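Local coordinates for glycosyl hydrolase family 62 protein (Coprinopsis cinerea, PDB 5B6T) that probably releases alpha-L-arabinofuranosyl side groups from arabinoxylan by hydrolysis, as a five-bladed beta-propeller glycoside hydrolase of family 62, at residues Y80-Q85 against L97-G102. Residue numbers count along the deposited sequence, not the author numbering.
Sequences YRAAPQ and LVYQNG
Four backbone hydrogen bonds tie Tyr80-Gln85 to Leu97-Gly102. Ala82 N gives to Gln100 O (3.1 Å), and Gln100 N gives to Ala82 O (3.0 Å). Gln85 N gives to Val98 O (2.7 Å), and Val98 N to Gln85 O (2.9 Å). Ala82-Gln100 and Gln85-Val98 are antiparallel hydrogen-bonded pairs; the axes of 82-85 and 97-100 lie at 158°. Two residues, Ala83 and Pro84, face Tyr99 between them, so the register slips by one: a beta bulge. Ala83 takes positive phi (64/75) there. Ala83 O and Gln100 OE1 each lie 2.8 Å from water 1, which bridges them. Gln100 has chi1 p, and its NE2 donates to Tyr80 OH (3.0 Å). Gln100 OE1 also accepts from Asp143 N, and NE2 binds a glycerol. Pro84 CA makes a CH...O contact with Val98 O (3.1 Å). Outward, Arg81 CG packs on Tyr99 CE2 (3.6 Å) and Pro84 CB on Leu97 CD1 (3.9 Å). The strands form the first hairpin of a four-stranded antiparallel propeller blade, where Tyr99 OH hydrogen-bonds Ser107 OG on the next strand and Ala83 lies near the bound calcium. Pro84 and Leu97 meet Phe41 of strand 37-46, while Gln85, Val98 and Gln100 meet strand 142-148, in the flanking blades.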
loop_
_atom_site.group_PDB
_atom_site.type_symbol
_atom_site.label_atom_id
_atom_site.label_comp_id
_atom_site.label_asym_id
_atom_site.label_seq_id
_atom_site.Cartn_x
_atom_site.Cartn_y
_atom_site.Cartn_z
ATOM N N TYR A 80 -5.634 -16.865 -5.146
ATOM C CA TYR A 80 -5.848 -15.470 -4.827
ATOM C C TYR A 80 -4.723 -14.939 -3.930
ATOM O O TYR A 80 -4.463 -15.495 -2.850
ATOM C CB TYR A 80 -7.188 -15.321 -4.106
ATOM C CG TYR A 80 -7.475 -13.934 -3.599
ATOM C CD1 TYR A 80 -8.059 -12.983 -4.414
ATOM C CD2 TYR A 80 -7.132 -13.578 -2.312
ATOM C CE1 TYR A 80 -8.305 -11.697 -3.954
ATOM C CE2 TYR A 80 -7.380 -12.298 -1.841
ATOM C CZ TYR A 80 -7.974 -11.387 -2.668
ATOM O OH TYR A 80 -8.226 -10.118 -2.206
ATOM N N ARG A 81 -4.075 -13.865 -4.389
ATOM C CA ARG A 81 -3.165 -13.063 -3.557
ATOM C C ARG A 81 -3.342 -11.628 -4.034
ATOM O O ARG A 81 -3.460 -11.383 -5.233
ATOM C CB ARG A 81 -1.683 -13.468 -3.699
ATOM C CG ARG A 81 -1.324 -14.860 -3.201
ATOM C CD ARG A 81 -1.374 -15.862 -4.339
ATOM N NE ARG A 81 -0.838 -17.171 -3.970
ATOM C CZ ARG A 81 -1.478 -18.074 -3.246
ATOM N NH1 ARG A 81 -2.712 -17.851 -2.791
ATOM N NH2 ARG A 81 -0.910 -19.244 -3.026
ATOM N N ALA A 82 -3.332 -10.679 -3.103
ATOM C CA ALA A 82 -3.511 -9.267 -3.479
ATOM C C ALA A 82 -2.915 -8.311 -2.460
ATOM O O ALA A 82 -2.814 -8.639 -1.272
ATOM C CB ALA A 82 -4.969 -8.931 -3.699
ATOM N N ALA A 83 -2.553 -7.138 -2.967
ATOM C CA ALA A 83 -2.153 -5.963 -2.170
ATOM C C ALA A 83 -0.878 -6.192 -1.360
ATOM O O ALA A 83 -0.899 -6.368 -0.133
ATOM C CB ALA A 83 -3.316 -5.440 -1.312
ATOM N N PRO A 84 0.253 -6.171 -2.053
ATOM C CA PRO A 84 1.504 -6.532 -1.428
ATOM C C PRO A 84 2.184 -5.374 -0.666
ATOM O O PRO A 84 1.955 -4.188 -0.955
ATOM C CB PRO A 84 2.357 -6.944 -2.622
ATOM C CG PRO A 84 1.887 -6.059 -3.732
ATOM C CD PRO A 84 0.419 -5.890 -3.497
ATOM N N GLN A 85 3.082 -5.740 0.264
ATOM C CA GLN A 85 3.971 -4.809 0.942
ATOM C C GLN A 85 5.309 -5.496 1.063
ATOM O O GLN A 85 5.387 -6.538 1.689
ATOM C CB GLN A 85 3.473 -4.445 2.346
ATOM C CG GLN A 85 4.402 -3.443 3.034
ATOM C CD GLN A 85 4.288 -3.458 4.535
ATOM O OE1 GLN A 85 3.880 -4.433 5.147
ATOM N NE2 GLN A 85 4.718 -2.366 5.141
ATOM N N LEU A 97 7.334 -10.231 1.972
ATOM C CA LEU A 97 6.265 -9.737 1.101
ATOM C C LEU A 97 4.954 -10.120 1.807
ATOM O O LEU A 97 4.653 -11.316 1.948
ATOM C CB LEU A 97 6.335 -10.397 -0.281
ATOM C CG LEU A 97 5.457 -9.763 -1.353
ATOM C CD1 LEU A 97 5.915 -8.336 -1.707
ATOM C CD2 LEU A 97 5.396 -10.630 -2.615
ATOM N N VAL A 98 4.277 -9.096 2.311
ATOM C CA VAL A 98 3.045 -9.199 3.052
ATOM C C VAL A 98 1.900 -8.925 2.088
ATOM O O VAL A 98 2.010 -8.058 1.213
ATOM C CB VAL A 98 3.061 -8.212 4.236
ATOM C CG1 VAL A 98 1.684 -8.069 4.877
ATOM C CG2 VAL A 98 4.076 -8.663 5.247
ATOM N N TYR A 99 0.826 -9.690 2.203
ATOM C CA TYR A 99 -0.332 -9.574 1.297
ATOM C C TYR A 99 -1.518 -10.327 1.913
ATOM O O TYR A 99 -1.391 -10.912 3.013
ATOM C CB TYR A 99 0.001 -10.132 -0.108
ATOM C CG TYR A 99 0.600 -11.531 -0.057
ATOM C CD1 TYR A 99 1.966 -11.709 0.030
ATOM C CD2 TYR A 99 -0.198 -12.670 -0.155
ATOM C CE1 TYR A 99 2.526 -12.959 0.097
ATOM C CE2 TYR A 99 0.361 -13.937 -0.112
ATOM C CZ TYR A 99 1.735 -14.081 -0.002
ATOM O OH TYR A 99 2.321 -15.335 0.077
ATOM N N GLN A 100 -2.644 -10.315 1.206
ATOM C CA GLN A 100 -3.831 -11.043 1.681
ATOM C C GLN A 100 -4.119 -12.213 0.753
ATOM O O GLN A 100 -3.889 -12.157 -0.461
ATOM C CB GLN A 100 -5.039 -10.104 1.730
ATOM C CG GLN A 100 -5.542 -9.672 0.358
ATOM C CD GLN A 100 -5.946 -8.217 0.252
ATOM O OE1 GLN A 100 -5.400 -7.345 0.906
ATOM N NE2 GLN A 100 -6.906 -7.953 -0.586
ATOM N N ASN A 101 -4.618 -13.289 1.338
ATOM C CA ASN A 101 -5.019 -14.470 0.605
ATOM C C ASN A 101 -6.347 -15.012 1.134
ATOM O O ASN A 101 -6.655 -16.194 0.909
ATOM C CB ASN A 101 -3.940 -15.558 0.693
ATOM C CG ASN A 101 -3.818 -16.158 2.075
ATOM O OD1 ASN A 101 -4.269 -15.579 3.073
ATOM N ND2 ASN A 101 -3.174 -17.321 2.138
ATOM N N GLY A 102 -7.118 -14.171 1.802
ATOM C CA GLY A 102 -8.255 -14.602 2.639
ATOM C C GLY A 102 -7.924 -14.511 4.135
ATOM O O GLY A 102 -8.816 -14.311 4.999
HETATM O O HOH W 1 -2.740 -7.023 1.823
#